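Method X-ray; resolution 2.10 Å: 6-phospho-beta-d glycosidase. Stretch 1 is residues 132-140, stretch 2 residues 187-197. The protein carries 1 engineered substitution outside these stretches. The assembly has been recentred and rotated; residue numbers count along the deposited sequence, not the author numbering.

Stretch 1, residues 132-140: GWESKHVVD
Stretch 2 187-197: KKAVQVAYNLA

The most unusual feature of this contact is that its one cross-stretch hydrogen bond ties a helix side chain to backbone: Asn195 ND2 donates to Trp133 O at 2.8 Å with a nearly straight angle of 169°. It illustrates a general principle, that a side-chain amide can serve a carbonyl in a turn. Asn195, with chi1 m (-73°) and chi2 near -7°, points toward the other stretch, and its ND2 also lies 3.2 Å from Glu134 O.

The frame is simple. Residues 187-197 are helical throughout (phi/psi near -63/-42), as part of a longer helix. The partner begins at Gly132 (68/-133), makes a 3-10 segment at Trp133 (-63/-10) and Glu134 (-69/-17), passes through extended Ser135 (-105/129), and enters a helix at Lys136 that continues past Asp140. Ser135 N donates to Gly132 O (2.9 Å), closing the turn. Ser135, chi1 t, then caps the new helix: its OG accepts from Val138 N at 3.1 Å and, weakly, from His137 N at 3.0 Å. The two helices run in roughly the same direction, 26° apart (signed crossing angle -26°), with axes 10.1 Å apart at closest. The backbones come nearer at the turn, where the CA atoms of Glu134 and Val192 are 5.1 Å apart.

Apolar packing flanks the amide. Trp133 (chi1 m, chi2 114°) points toward the helix, and Leu196 (m, t) sets CD2 over one face of the Trp133 six-membered ring, 3.8 Å from the centroid and 17° off the normal, a CH-pi contact. Trp133 CB rests 3.8 Å from CG1 of Val192 (chi1 t), whose CG2 lies 3.7 Å from Glu134 CG. Val139, chi1 t, brings CG2 to 3.7 Å from Asn195 O.

Charged chains occupy more open ground. Glu134 (m, t, chi3 38°) starts away from the helix, yet its end returns to form a long salt bridge, OE1 to Lys188 NZ at 3.9 Å; Lys188 is m, t, t, t. A water bridges the pair, donating to Glu134 OE2 at 2.6 Å and accepting from Lys188 NZ at 2.9 Å. Lys136 (m, t, t, t) leaves sideways and extends until NZ is 3.6 Å from CE1 of Tyr194 (t, chi2 -87°), oblique to the ring, while Lys136 CE lies 3.3 Å from Asn195 OD1. Asn195 OD1 accepts from Gln191 NE2 at 2.9 Å; Gln191 is t, p, with chi3 55°. Both ends of the Asn195 amide are thus engaged, which fixes its orientation.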

ATOM      1  N   GLY A 132      12.849   2.370  15.725  1.00 27.15           N
ATOM      2  CA  GLY A 132      11.675   2.319  14.879  1.00 27.95           C
ATOM      3  C   GLY A 132      10.895   1.028  15.024  1.00 27.68           C
ATOM      4  O   GLY A 132      10.663   0.566  16.130  1.00 27.01           O
ATOM      5  N   TRP A 133      10.519   0.435  13.893  1.00 26.09           N
ATOM      6  CA  TRP A 133       9.822  -0.837  13.902  1.00 27.45           C
ATOM      7  C   TRP A 133      10.662  -1.990  14.497  1.00 28.28           C
ATOM      8  O   TRP A 133      10.144  -3.102  14.741  1.00 26.74           O
ATOM      9  CB  TRP A 133       9.355  -1.213  12.483  1.00 25.15           C
ATOM     10  CG  TRP A 133       8.341  -0.250  11.934  1.00 26.43           C
ATOM     11  CD1 TRP A 133       8.513   0.577  10.883  1.00 23.91           C
ATOM     12  CD2 TRP A 133       7.021   0.011  12.443  1.00 26.82           C
ATOM     13  NE1 TRP A 133       7.366   1.307  10.656  1.00 27.66           N
ATOM     14  CE2 TRP A 133       6.435   0.988  11.598  1.00 28.34           C
ATOM     15  CE3 TRP A 133       6.275  -0.505  13.489  1.00 27.89           C
ATOM     16  CZ2 TRP A 133       5.134   1.460  11.773  1.00 29.05           C
ATOM     17  CZ3 TRP A 133       4.942  -0.043  13.686  1.00 27.31           C
ATOM     18  CH2 TRP A 133       4.390   0.926  12.830  1.00 29.32           C
ATOM     19  N   GLU A 134      11.954  -1.748  14.726  1.00 29.27           N
ATOM     20  CA  GLU A 134      12.757  -2.772  15.429  1.00 29.17           C
ATOM     21  C   GLU A 134      12.308  -2.847  16.852  1.00 27.15           C
ATOM     22  O   GLU A 134      12.574  -3.809  17.476  1.00 27.78           O
ATOM     23  CB  GLU A 134      14.257  -2.484  15.405  1.00 28.62           C
ATOM     24  CG  GLU A 134      14.875  -2.310  14.026  1.00 32.34           C
ATOM     25  CD  GLU A 134      16.143  -1.456  14.110  1.00 32.33           C
ATOM     26  OE1 GLU A 134      16.866  -1.622  15.087  1.00 35.11           O
ATOM     27  OE2 GLU A 134      16.367  -0.596  13.269  1.00 28.97           O
ATOM     28  N   SER A 135      11.581  -1.857  17.367  1.00 28.78           N
ATOM     29  CA  SER A 135      11.234  -1.877  18.781  1.00 25.76           C
ATOM     30  C   SER A 135       9.787  -2.251  19.075  1.00 27.78           C
ATOM     31  O   SER A 135       8.841  -1.605  18.541  1.00 28.94           O
ATOM     32  CB  SER A 135      11.536  -0.536  19.391  1.00 25.56           C
ATOM     33  OG  SER A 135      10.745  -0.357  20.551  1.00 27.33           O
ATOM     34  N   LYS A 136       9.608  -3.225  19.979  1.00 24.40           N
ATOM     35  CA  LYS A 136       8.253  -3.571  20.436  1.00 28.67           C
ATOM     36  C   LYS A 136       7.589  -2.487  21.270  1.00 28.88           C
ATOM     37  O   LYS A 136       6.345  -2.418  21.332  1.00 28.81           O
ATOM     38  CB  LYS A 136       8.250  -4.913  21.114  1.00 29.57           C
ATOM     39  CG  LYS A 136       8.654  -6.029  20.121  1.00 28.26           C
ATOM     40  CD  LYS A 136       8.743  -7.416  20.782  1.00 27.83           C
ATOM     41  CE  LYS A 136       9.119  -8.465  19.746  1.00 28.36           C
ATOM     42  NZ  LYS A 136       8.984  -9.825  20.298  1.00 27.55           N
ATOM     43  N   HIS A 137       8.378  -1.573  21.835  1.00 28.38           N
ATOM     44  CA  HIS A 137       7.803  -0.389  22.490  1.00 28.73           C
ATOM     45  C   HIS A 137       7.177   0.546  21.445  1.00 28.73           C
ATOM     46  O   HIS A 137       6.071   1.012  21.616  1.00 30.28           O
ATOM     47  CB  HIS A 137       8.840   0.355  23.320  1.00 28.60           C
ATOM     48  CG  HIS A 137       8.324   1.628  23.910  1.00 29.76           C
ATOM     49  ND1 HIS A 137       7.293   1.659  24.821  1.00 34.68           N
ATOM     50  CD2 HIS A 137       8.704   2.908  23.725  1.00 29.86           C
ATOM     51  CE1 HIS A 137       7.074   2.907  25.187  1.00 35.10           C
ATOM     52  NE2 HIS A 137       7.912   3.683  24.523  1.00 32.23           N
ATOM     53  N   VAL A 138       7.883   0.778  20.354  1.00 25.49           N
ATOM     54  CA  VAL A 138       7.326   1.507  19.221  1.00 27.40           C
ATOM     55  C   VAL A 138       6.005   0.920  18.696  1.00 26.46           C
ATOM     56  O   VAL A 138       5.070   1.693  18.340  1.00 24.19           O
ATOM     57  CB  VAL A 138       8.339   1.660  18.082  1.00 28.55           C
ATOM     58  CG1 VAL A 138       7.655   2.070  16.758  1.00 29.22           C
ATOM     59  CG2 VAL A 138       9.421   2.653  18.508  1.00 26.96           C
ATOM     60  N   VAL A 139       5.949  -0.400  18.609  1.00 25.34           N
ATOM     61  CA  VAL A 139       4.715  -1.096  18.247  1.00 27.74           C
ATOM     62  C   VAL A 139       3.602  -0.725  19.189  1.00 28.70           C
ATOM     63  O   VAL A 139       2.480  -0.476  18.762  1.00 25.35           O
ATOM     64  CB  VAL A 139       4.885  -2.599  18.272  1.00 27.43           C
ATOM     65  CG1 VAL A 139       3.531  -3.322  18.312  1.00 28.37           C
ATOM     66  CG2 VAL A 139       5.657  -2.996  17.018  1.00 28.87           C
ATOM     67  N   ASP A 140       3.901  -0.676  20.473  1.00 30.69           N
ATOM     68  CA  ASP A 140       2.883  -0.244  21.466  1.00 30.32           C
ATOM     69  C   ASP A 140       2.467   1.189  21.261  1.00 29.57           C
ATOM     70  O   ASP A 140       1.323   1.485  21.424  1.00 29.58           O
ATOM     71  CB  ASP A 140       3.384  -0.419  22.907  1.00 30.25           C
ATOM     72  CG  ASP A 140       3.369  -1.880  23.364  1.00 32.58           C
ATOM     73  OD1 ASP A 140       2.578  -2.695  22.874  1.00 33.39           O
ATOM     74  OD2 ASP A 140       4.159  -2.232  24.237  1.00 38.97           O
ATOM     75  N   LYS A 187      19.000  -9.481   9.726  1.00 31.90           N
ATOM     76  CA  LYS A 187      18.545  -9.872  11.043  1.00 32.60           C
ATOM     77  C   LYS A 187      17.502  -8.880  11.539  1.00 33.98           C
ATOM     78  O   LYS A 187      16.484  -9.252  12.110  1.00 31.14           O
ATOM     79  CB  LYS A 187      19.718  -9.898  12.000  1.00 39.36           C
ATOM     80  CG  LYS A 187      19.355 -10.481  13.329  1.00 45.59           C
ATOM     81  CD  LYS A 187      20.447 -11.359  13.927  1.00 56.80           C
ATOM     82  CE  LYS A 187      19.791 -12.245  14.987  1.00 62.97           C
ATOM     83  NZ  LYS A 187      20.760 -12.684  16.022  1.00 77.32           N
ATOM     84  N   LYS A 188      17.782  -7.606  11.306  1.00 30.80           N
ATOM     85  CA  LYS A 188      16.839  -6.563  11.605  1.00 33.48           C
ATOM     86  C   LYS A 188      15.589  -6.590  10.733  1.00 29.19           C
ATOM     87  O   LYS A 188      14.465  -6.430  11.236  1.00 32.15           O
ATOM     88  CB  LYS A 188      17.504  -5.202  11.559  1.00 33.36           C
ATOM     89  CG  LYS A 188      18.383  -4.906  12.761  1.00 30.70           C
ATOM     90  CD  LYS A 188      18.929  -3.485  12.624  1.00 30.61           C
ATOM     91  CE  LYS A 188      19.950  -3.144  13.712  1.00 31.03           C
ATOM     92  NZ  LYS A 188      20.355  -1.728  13.422  1.00 33.88           N
ATOM     93  N   ALA A 189      15.781  -6.795   9.448  1.00 28.69           N
ATOM     94  CA  ALA A 189      14.655  -6.932   8.544  1.00 27.65           C
ATOM     95  C   ALA A 189      13.641  -7.973   9.037  1.00 29.17           C
ATOM     96  O   ALA A 189      12.458  -7.728   9.030  1.00 29.54           O
ATOM     97  CB  ALA A 189      15.136  -7.299   7.187  1.00 29.44           C
ATOM     98  N   VAL A 190      14.135  -9.144   9.438  1.00 30.84           N
ATOM     99  CA  VAL A 190      13.301 -10.241   9.836  1.00 28.37           C
ATOM    100  C   VAL A 190      12.551  -9.879  11.127  1.00 29.55           C
ATOM    101  O   VAL A 190      11.369 -10.208  11.292  1.00 24.24           O
ATOM    102  CB  VAL A 190      14.148 -11.511   9.991  1.00 30.41           C
ATOM    103  CG1 VAL A 190      13.370 -12.631  10.615  1.00 28.16           C
ATOM    104  CG2 VAL A 190      14.639 -11.940   8.619  1.00 31.38           C
ATOM    105  N   GLN A 191      13.226  -9.212  12.047  1.00 29.62           N
ATOM    106  CA  GLN A 191      12.575  -8.846  13.288  1.00 29.78           C
ATOM    107  C   GLN A 191      11.502  -7.749  12.986  1.00 29.22           C
ATOM    108  O   GLN A 191      10.394  -7.834  13.500  1.00 28.60           O
ATOM    109  CB  GLN A 191      13.608  -8.384  14.359  1.00 29.59           C
ATOM    110  CG  GLN A 191      12.982  -8.048  15.701  1.00 28.74           C
ATOM    111  CD  GLN A 191      12.400  -9.259  16.404  1.00 28.85           C
ATOM    112  OE1 GLN A 191      13.110 -10.240  16.609  1.00 28.78           O
ATOM    113  NE2 GLN A 191      11.106  -9.192  16.824  1.00 28.42           N
ATOM    114  N   VAL A 192      11.845  -6.765  12.166  1.00 26.64           N
ATOM    115  CA  VAL A 192      10.876  -5.773  11.695  1.00 25.09           C
ATOM    116  C   VAL A 192       9.625  -6.407  11.082  1.00 28.29           C
ATOM    117  O   VAL A 192       8.518  -5.953  11.403  1.00 28.63           O
ATOM    118  CB  VAL A 192      11.539  -4.731  10.774  1.00 25.82           C
ATOM    119  CG1 VAL A 192      10.554  -3.850  10.014  1.00 25.97           C
ATOM    120  CG2 VAL A 192      12.413  -3.791  11.632  1.00 25.02           C
ATOM    121  N   ALA A 193       9.792  -7.445  10.241  1.00 26.26           N
ATOM    122  CA  ALA A 193       8.673  -8.146   9.664  1.00 30.28           C
ATOM    123  C   ALA A 193       7.775  -8.774  10.745  1.00 30.69           C
ATOM    124  O   ALA A 193       6.559  -8.594  10.713  1.00 28.48           O
ATOM    125  CB  ALA A 193       9.149  -9.191   8.697  1.00 28.99           C
ATOM    126  N   TYR A 194       8.378  -9.469  11.717  1.00 26.63           N
ATOM    127  CA  TYR A 194       7.577  -9.992  12.831  1.00 27.33           C
ATOM    128  C   TYR A 194       6.861  -8.843  13.579  1.00 29.16           C
ATOM    129  O   TYR A 194       5.674  -8.957  13.925  1.00 27.93           O
ATOM    130  CB  TYR A 194       8.429 -10.796  13.803  1.00 24.35           C
ATOM    131  CG  TYR A 194       7.739 -11.191  15.078  1.00 22.97           C
ATOM    132  CD1 TYR A 194       7.727 -10.369  16.145  1.00 23.71           C
ATOM    133  CD2 TYR A 194       7.104 -12.425  15.180  1.00 24.03           C
ATOM    134  CE1 TYR A 194       7.073 -10.737  17.327  1.00 28.11           C
ATOM    135  CE2 TYR A 194       6.456 -12.824  16.339  1.00 28.20           C
ATOM    136  CZ  TYR A 194       6.420 -11.968  17.402  1.00 25.79           C
ATOM    137  OH  TYR A 194       5.781 -12.377  18.492  1.00 28.77           O
ATOM    138  N   ASN A 195       7.573  -7.727  13.790  1.00 27.80           N
ATOM    139  CA  ASN A 195       7.034  -6.655  14.600  1.00 26.44           C
ATOM    140  C   ASN A 195       5.860  -5.973  13.877  1.00 27.29           C
ATOM    141  O   ASN A 195       4.867  -5.614  14.509  1.00 25.61           O
ATOM    142  CB  ASN A 195       8.101  -5.640  14.998  1.00 25.35           C
ATOM    143  CG  ASN A 195       9.066  -6.164  16.064  1.00 27.92           C
ATOM    144  OD1 ASN A 195       8.910  -7.264  16.639  1.00 28.30           O
ATOM    145  ND2 ASN A 195      10.079  -5.366  16.328  1.00 24.65           N
ATOM    146  N   LEU A 196       5.941  -5.857  12.550  1.00 27.80           N
ATOM    147  CA  LEU A 196       4.818  -5.314  11.747  1.00 27.52           C
ATOM    148  C   LEU A 196       3.559  -6.185  11.772  1.00 25.84           C
ATOM    149  O   LEU A 196       2.409  -5.677  11.877  1.00 25.08           O
ATOM    150  CB  LEU A 196       5.288  -5.042  10.331  1.00 25.91           C
ATOM    151  CG  LEU A 196       6.219  -3.844  10.256  1.00 25.70           C
ATOM    152  CD1 LEU A 196       6.910  -3.874   8.906  1.00 25.73           C
ATOM    153  CD2 LEU A 196       5.480  -2.537  10.399  1.00 28.32           C
ATOM    154  N   ALA A 197       3.780  -7.494  11.720  1.00 25.44           N
ATOM    155  CA  ALA A 197       2.698  -8.470  11.820  1.00 25.50           C
ATOM    156  C   ALA A 197       2.038  -8.478  13.209  1.00 24.31           C
ATOM    157  O   ALA A 197       0.841  -8.551  13.295  1.00 23.78           O
ATOM    158  CB  ALA A 197       3.208  -9.852  11.517  1.00 26.45           C
TER
HETATM  159  O   HOH W   1      18.666   0.607  12.796  1.00 32.03           O